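Local coordinates for TarM (Staphylococcus aureus subsp. aureus 21178, PDB 4X7R), which is a protein of the GT-B glycosyltransferase superfamily, built on two Rossmann-like domains and carrying an additional antiparallel beta-sheet, at residues F352-E357 against V377-Y382; L335-A340 against K366-K371. The protein carries 1 engineered substitution. All blocks are in the same frame, centred on the assembly; numbering follows the deposited sequence.

Contact 1. Residues F352-E357 against V377-Y382. With UDP (uridine-5'-diphosphate), chain E.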
loop_
_atom_site.group_PDB
_atom_site.type_symbol
_atom_site.label_atom_id
_atom_site.label_comp_id
_atom_site.label_asym_id
_atom_site.label_seq_id
_atom_site.Cartn_x
_atom_site.Cartn_y
_atom_site.Cartn_z
ATOM N N PHE A 352 -2.588 -14.515 21.958
ATOM C CA PHE A 352 -1.917 -13.946 20.798
ATOM C C PHE A 352 -2.966 -13.256 19.938
ATOM O O PHE A 352 -3.894 -13.907 19.444
ATOM C CB PHE A 352 -1.127 -15.013 20.012
ATOM C CG PHE A 352 0.129 -15.521 20.692
ATOM C CD1 PHE A 352 0.055 -16.437 21.737
ATOM C CD2 PHE A 352 1.386 -15.112 20.264
ATOM C CE1 PHE A 352 1.215 -16.898 22.371
ATOM C CE2 PHE A 352 2.546 -15.585 20.893
ATOM C CZ PHE A 352 2.452 -16.472 21.942
ATOM N N HIS A 353 -2.850 -11.918 19.822
ATOM C CA HIS A 353 -3.748 -11.065 19.040
ATOM C C HIS A 353 -3.054 -10.680 17.750
ATOM O O HIS A 353 -2.074 -9.925 17.776
ATOM C CB HIS A 353 -4.128 -9.797 19.824
ATOM C CG HIS A 353 -5.067 -10.011 20.971
ATOM N ND1 HIS A 353 -5.761 -8.954 21.528
ATOM C CD2 HIS A 353 -5.387 -11.144 21.641
ATOM C CE1 HIS A 353 -6.473 -9.474 22.512
ATOM N NE2 HIS A 353 -6.279 -10.787 22.616
ATOM N N ILE A 354 -3.554 -11.200 16.619
ATOM C CA ILE A 354 -2.966 -10.947 15.314
ATOM C C ILE A 354 -3.893 -10.068 14.481
ATOM O O ILE A 354 -4.979 -10.506 14.097
ATOM C CB ILE A 354 -2.538 -12.268 14.596
ATOM C CG1 ILE A 354 -1.696 -13.182 15.534
ATOM C CG2 ILE A 354 -1.795 -11.972 13.284
ATOM C CD1 ILE A 354 -1.380 -14.563 15.006
ATOM N N TYR A 355 -3.457 -8.824 14.206
ATOM C CA TYR A 355 -4.211 -7.857 13.414
ATOM C C TYR A 355 -3.693 -7.751 11.998
ATOM O O TYR A 355 -2.489 -7.894 11.763
ATOM C CB TYR A 355 -4.181 -6.469 14.069
ATOM C CG TYR A 355 -5.018 -6.367 15.325
ATOM C CD1 TYR A 355 -4.489 -6.700 16.570
ATOM C CD2 TYR A 355 -6.338 -5.915 15.274
ATOM C CE1 TYR A 355 -5.248 -6.589 17.731
ATOM C CE2 TYR A 355 -7.106 -5.798 16.434
ATOM C CZ TYR A 355 -6.556 -6.145 17.656
ATOM O OH TYR A 355 -7.294 -6.031 18.803
ATOM N N GLY A 356 -4.604 -7.451 11.078
ATOM C CA GLY A 356 -4.299 -7.258 9.669
ATOM C C GLY A 356 -5.075 -8.170 8.748
ATOM O O GLY A 356 -5.889 -8.980 9.202
ATOM N N GLU A 357 -4.837 -8.020 7.440
ATOM C CA GLU A 357 -5.461 -8.812 6.372
ATOM C C GLU A 357 -4.404 -9.070 5.306
ATOM O O GLU A 357 -3.428 -8.315 5.205
ATOM C CB GLU A 357 -6.638 -8.069 5.737
ATOM C CG GLU A 357 -7.786 -7.769 6.683
ATOM C CD GLU A 357 -8.822 -6.842 6.100
ATOM O OE1 GLU A 357 -8.522 -6.120 5.118
ATOM O OE2 GLU A 357 -9.952 -6.838 6.638
ATOM N N VAL A 377 -5.067 -18.063 20.149
ATOM C CA VAL A 377 -4.631 -17.246 19.018
ATOM C C VAL A 377 -5.867 -16.697 18.287
ATOM O O VAL A 377 -6.723 -17.473 17.866
ATOM C CB VAL A 377 -3.661 -18.024 18.089
ATOM C CG1 VAL A 377 -3.184 -17.153 16.936
ATOM C CG2 VAL A 377 -2.473 -18.576 18.871
ATOM N N PHE A 378 -5.955 -15.360 18.148
ATOM C CA PHE A 378 -7.110 -14.705 17.541
ATOM C C PHE A 378 -6.793 -13.755 16.387
ATOM O O PHE A 378 -6.129 -12.732 16.573
ATOM C CB PHE A 378 -7.964 -14.007 18.621
ATOM C CG PHE A 378 -8.353 -14.911 19.770
ATOM C CD1 PHE A 378 -9.499 -15.696 19.700
ATOM C CD2 PHE A 378 -7.566 -14.990 20.915
ATOM C CE1 PHE A 378 -9.851 -16.539 20.758
ATOM C CE2 PHE A 378 -7.914 -15.847 21.964
ATOM C CZ PHE A 378 -9.058 -16.607 21.881
ATOM N N LEU A 379 -7.294 -14.098 15.195
ATOM C CA LEU A 379 -7.160 -13.301 13.977
ATOM C C LEU A 379 -8.213 -12.189 14.068
ATOM O O LEU A 379 -9.388 -12.389 13.740
ATOM C CB LEU A 379 -7.351 -14.196 12.735
ATOM C CG LEU A 379 -6.092 -14.692 12.002
ATOM C CD1 LEU A 379 -5.007 -15.209 12.960
ATOM C CD2 LEU A 379 -6.445 -15.761 10.991
ATOM N N LYS A 380 -7.778 -11.034 14.599
ATOM C CA LYS A 380 -8.604 -9.863 14.907
ATOM C C LYS A 380 -8.919 -8.883 13.769
ATOM O O LYS A 380 -9.558 -7.852 14.005
ATOM C CB LYS A 380 -8.095 -9.159 16.183
ATOM C CG LYS A 380 -8.177 -10.039 17.427
ATOM C CD LYS A 380 -8.107 -9.251 18.715
ATOM C CE LYS A 380 -9.470 -9.046 19.337
ATOM N NZ LYS A 380 -9.374 -8.379 20.663
ATOM N N GLY A 381 -8.521 -9.229 12.546
ATOM C CA GLY A 381 -8.754 -8.389 11.368
ATOM C C GLY A 381 -7.939 -7.104 11.346
ATOM O O GLY A 381 -7.157 -6.845 12.264
ATOM N N TYR A 382 -8.123 -6.281 10.301
ATOM C CA TYR A 382 -7.404 -5.014 10.156
ATOM C C TYR A 382 -7.814 -4.003 11.213
ATOM O O TYR A 382 -8.995 -3.902 11.552
ATOM C CB TYR A 382 -7.590 -4.419 8.740
ATOM C CG TYR A 382 -6.640 -3.276 8.438
ATOM C CD1 TYR A 382 -5.389 -3.513 7.876
ATOM C CD2 TYR A 382 -6.982 -1.965 8.737
ATOM C CE1 TYR A 382 -4.512 -2.468 7.603
ATOM C CE2 TYR A 382 -6.111 -0.911 8.473
ATOM C CZ TYR A 382 -4.871 -1.170 7.917
ATOM O OH TYR A 382 -4.011 -0.136 7.654
HETATM N N1 UDP E . -1.090 -1.427 10.051
HETATM C C2 UDP E . -2.266 -0.934 10.587
HETATM N N3 UDP E . -3.225 -1.881 10.859
HETATM C C4 UDP E . -3.142 -3.238 10.633
HETATM C C5 UDP E . -1.911 -3.675 10.027
HETATM C C6 UDP E . -0.942 -2.777 9.761
HETATM O O2 UDP E . -2.452 0.255 10.808
HETATM O O4 UDP E . -4.087 -3.973 10.977
HETATM C "C1'" UDP E . 0.037 -0.468 9.927
HETATM C "C2'" UDP E . 0.964 -0.434 11.139
HETATM O "O2'" UDP E . 0.468 0.447 12.134
HETATM C "C3'" UDP E . 2.259 0.085 10.514
HETATM C "C4'" UDP E . 2.222 -0.503 9.107
HETATM O "O4'" UDP E . 0.842 -0.842 8.831
HETATM O "O3'" UDP E . 2.436 1.503 10.510
HETATM C "C5'" UDP E . 3.104 -1.708 8.902
HETATM O "O5'" UDP E . 4.463 -1.220 8.845
HETATM P PA UDP E . 5.779 -2.133 8.756
HETATM O O1A UDP E . 6.931 -1.276 8.397
HETATM O O2A UDP E . 5.997 -2.811 10.119
HETATM O O3A UDP E . 5.545 -3.223 7.661
HETATM P PB UDP E . 5.069 -3.149 6.130
HETATM O O1B UDP E . 5.633 -1.913 5.480
HETATM O O2B UDP E . 3.539 -3.116 6.049
HETATM O O3B UDP E . 5.607 -4.361 5.394
#

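Contact 2. Residues L335-A340 against K366-K371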
loop_
_atom_site.group_PDB
_atom_site.type_symbol
_atom_site.label_atom_id
_atom_site.label_comp_id
_atom_site.label_asym_id
_atom_site.label_seq_id
_atom_site.Cartn_x
_atom_site.Cartn_y
_atom_site.Cartn_z
ATOM N N LEU A 335 5.432 -19.034 11.306
ATOM C CA LEU A 335 6.451 -19.217 12.347
ATOM C C LEU A 335 5.948 -18.684 13.684
ATOM O O LEU A 335 6.259 -19.260 14.722
ATOM C CB LEU A 335 7.811 -18.598 11.971
ATOM C CG LEU A 335 8.667 -19.378 10.955
ATOM C CD1 LEU A 335 9.952 -18.627 10.629
ATOM C CD2 LEU A 335 9.036 -20.762 11.472
ATOM N N LEU A 336 5.118 -17.628 13.648
ATOM C CA LEU A 336 4.477 -17.052 14.829
ATOM C C LEU A 336 3.468 -18.061 15.418
ATOM O O LEU A 336 3.434 -18.220 16.641
ATOM C CB LEU A 336 3.812 -15.695 14.503
ATOM C CG LEU A 336 2.948 -15.050 15.599
ATOM C CD1 LEU A 336 3.728 -14.848 16.893
ATOM C CD2 LEU A 336 2.335 -13.760 15.124
ATOM N N ILE A 337 2.680 -18.756 14.551
ATOM C CA ILE A 337 1.736 -19.801 14.987
ATOM C C ILE A 337 2.514 -20.963 15.623
ATOM O O ILE A 337 2.107 -21.452 16.678
ATOM C CB ILE A 337 0.754 -20.268 13.873
ATOM C CG1 ILE A 337 -0.047 -19.099 13.254
ATOM C CG2 ILE A 337 -0.183 -21.391 14.358
ATOM C CD1 ILE A 337 -0.795 -18.174 14.218
ATOM N N GLU A 338 3.661 -21.353 15.013
ATOM C CA GLU A 338 4.548 -22.401 15.540
ATOM C C GLU A 338 5.123 -21.988 16.891
ATOM O O GLU A 338 5.245 -22.831 17.778
ATOM C CB GLU A 338 5.678 -22.735 14.556
ATOM C CG GLU A 338 5.231 -23.621 13.402
ATOM C CD GLU A 338 6.255 -23.860 12.306
ATOM O OE1 GLU A 338 7.432 -24.147 12.628
ATOM O OE2 GLU A 338 5.866 -23.792 11.118
ATOM N N VAL A 339 5.430 -20.681 17.063
ATOM C CA VAL A 339 5.938 -20.128 18.325
ATOM C C VAL A 339 4.817 -20.135 19.374
ATOM O O VAL A 339 5.059 -20.550 20.510
ATOM C CB VAL A 339 6.595 -18.728 18.145
ATOM C CG1 VAL A 339 6.871 -18.066 19.492
ATOM C CG2 VAL A 339 7.885 -18.843 17.345
ATOM N N ALA A 340 3.591 -19.710 18.968
ATOM C CA ALA A 340 2.395 -19.684 19.817
ATOM C C ALA A 340 2.129 -21.062 20.422
ATOM O O ALA A 340 1.936 -21.157 21.634
ATOM C CB ALA A 340 1.193 -19.214 19.019
ATOM N N LYS A 366 -6.634 -21.833 9.239
ATOM C CA LYS A 366 -6.604 -23.299 9.160
ATOM C C LYS A 366 -5.491 -23.846 10.055
ATOM O O LYS A 366 -5.676 -24.885 10.680
ATOM C CB LYS A 366 -6.347 -23.736 7.711
ATOM C CG LYS A 366 -7.168 -24.935 7.258
ATOM C CD LYS A 366 -7.343 -24.925 5.747
ATOM C CE LYS A 366 -8.182 -26.085 5.268
ATOM N NZ LYS A 366 -8.430 -26.024 3.800
ATOM N N MET A 367 -4.338 -23.149 10.102
ATOM C CA MET A 367 -3.162 -23.522 10.891
ATOM C C MET A 367 -3.405 -23.496 12.408
ATOM O O MET A 367 -2.924 -24.387 13.114
ATOM C CB MET A 367 -1.980 -22.632 10.506
ATOM C CG MET A 367 -0.651 -23.231 10.816
ATOM S SD MET A 367 0.662 -22.153 10.214
ATOM C CE MET A 367 2.076 -22.978 10.940
ATOM N N ILE A 368 -4.142 -22.482 12.904
ATOM C CA ILE A 368 -4.480 -22.327 14.329
ATOM C C ILE A 368 -5.422 -23.463 14.764
ATOM O O ILE A 368 -5.198 -24.084 15.811
ATOM C CB ILE A 368 -5.083 -20.917 14.600
ATOM C CG1 ILE A 368 -4.045 -19.810 14.352
ATOM C CG2 ILE A 368 -5.660 -20.794 16.012
ATOM C CD1 ILE A 368 -4.612 -18.569 13.809
ATOM N N GLU A 369 -6.465 -23.726 13.939
ATOM C CA GLU A 369 -7.488 -24.766 14.133
ATOM C C GLU A 369 -6.846 -26.159 14.184
ATOM O O GLU A 369 -7.074 -26.896 15.148
ATOM C CB GLU A 369 -8.557 -24.685 13.030
ATOM C CG GLU A 369 -9.412 -23.427 13.094
ATOM C CD GLU A 369 -10.027 -22.961 11.786
ATOM O OE1 GLU A 369 -10.402 -23.820 10.954
ATOM O OE2 GLU A 369 -10.160 -21.729 11.604
ATOM N N ASP A 370 -5.991 -26.483 13.177
ATOM C CA ASP A 370 -5.254 -27.750 13.067
ATOM C C ASP A 370 -4.339 -27.998 14.259
ATOM O O ASP A 370 -4.105 -29.151 14.613
ATOM C CB ASP A 370 -4.440 -27.803 11.759
ATOM C CG ASP A 370 -5.253 -28.012 10.489
ATOM O OD1 ASP A 370 -6.464 -27.686 10.492
ATOM O OD2 ASP A 370 -4.670 -28.463 9.481
ATOM N N LYS A 371 -3.820 -26.921 14.870
ATOM C CA LYS A 371 -2.931 -26.992 16.032
ATOM C C LYS A 371 -3.705 -26.825 17.345
ATOM O O LYS A 371 -3.112 -26.943 18.424
ATOM C CB LYS A 371 -1.802 -25.954 15.909
ATOM C CG LYS A 371 -0.748 -26.339 14.880
ATOM C CD LYS A 371 0.255 -25.224 14.633
ATOM C CE LYS A 371 1.427 -25.694 13.807
ATOM N NZ LYS A 371 2.325 -26.598 14.577
#

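Contact 1. Residues F352-E357 against V377-Y382
Phe352 and Phe378 start the ladder that joins these parallel strands: Phe378 N donates to Phe352 O at 2.8 Å, nearly along the C=O axis. From the next rung on, Ile354 works both ways. Its N-H reaches Phe378 O through a nearly straight bond (170° at the hydrogen), and its carbonyl takes Lys380 N at 2.9 Å through a more bent one, 146°. The ladder then slips by one residue: Gly356 N donates to Gly381 O at 2.9 Å from above the carbonyl plane. Glycine suits both places: the backbone angles of Gly356 would jam a CB against the preceding carbonyl, and Gly381 has positive phi. On the other flank, His353 and Tyr355 exchange backbone hydrogen bonds with Val321, His323 and Ser325, on and just after strand 320-324.

On the face turned to helices 333-346 and 361-370, Ile354 CD1 meets Val377 CG1 at 3.7 Å, branched chains well suited to a strand. On the face of His353 and Tyr355, Lys380 lies alongside the tyrosine, its CB 3.7 Å from the Tyr355 ring centroid. A bend at chi3 (101°) turns CE, while CD sits over the imidazole of His353. His353 NE2 has a weak hydrogen bond to Lys351 NZ; the buried ND1 has none in the model.

At the C-terminal ends, Tyr382 lays its ring over the base of uridine-5'-diphosphate, with CZ 3.4 Å from UDP N3, its hydroxyl hydrogen-bonded with Lys59 NZ and Lys15 O. This is the edge of a Rossmann-like parallel sheet, with a nucleotide pocket at its carboxyl ends, as in GT-B proteins.

Contact 2. Residues L335-A340 against K366-K371
Ile337 reaches from its helix toward Met367, Ile368 and Lys371, dividing its branches among them. CG2 lies anti to the backbone N, where it meets Met367 CG at 4.0 Å and Lys371 CD at 3.9 Å. The other branch turns at chi2 (-52°), and its CD1 comes within 3.6 Å of Ile368 CG1, the two isoleucine side chains crossing at about a right angle. Beta-branched isoleucine suits this position because one residue can fill two directions at once.

The segments belong to neighbouring helices, 333-346 and 361-370, on the same face of the parallel sheet of the C-terminal Rossmann-like domain. Over 335-340 and 366-370 they run nearly parallel, 20° apart, with axes 10.4 Å from each other at their closest. Ile337 and Ile368 both rest on Val377 of the edge strand, so both isoleucines face the sheet.

Farther from the sheet, Met367 is extended from CG outward and lies antiparallel to the side chain of Ile337. Its SD passes 4.1 Å from Ile337 CB, and the terminal CE arrives 3.9 Å from Glu338 OE2, an unbranched chain long enough to reach across to the neighbouring helix. Lys371 runs extended to CE and bends only at chi4 (-72°); its aliphatic part crosses Ile337 obliquely, while NZ forms a salt bridge with Glu341. The carboxylate of Glu338 stays 5.7 Å from Lys371 NZ, measured from OE2, too far for contact.

How the contacts relate
Contacts 1 and 2 are two layers of the same alpha/beta architecture: contact 1 joins strands 351-355 and 377-381, contact 2 the helices 333-346 and 361-370 packed against them. Their segments alternate along the chain, and apolar side chains interlock between the layers, with Ile354 CD1 3.7 Å from Ile337 CD1 and Leu379 CD1 3.5 Å from Ile368 CD1. Contact 1 is the inner one, its centre about 19 Å from the chain centre against about 27 Å for contact 2. The strands are held by backbone hydrogen bonds and reach the nucleotide pocket; the helices share no hydrogen bond across the two segments, and their packing grades from isoleucines at the sheet to Glu338 and Lys371 on the outer side.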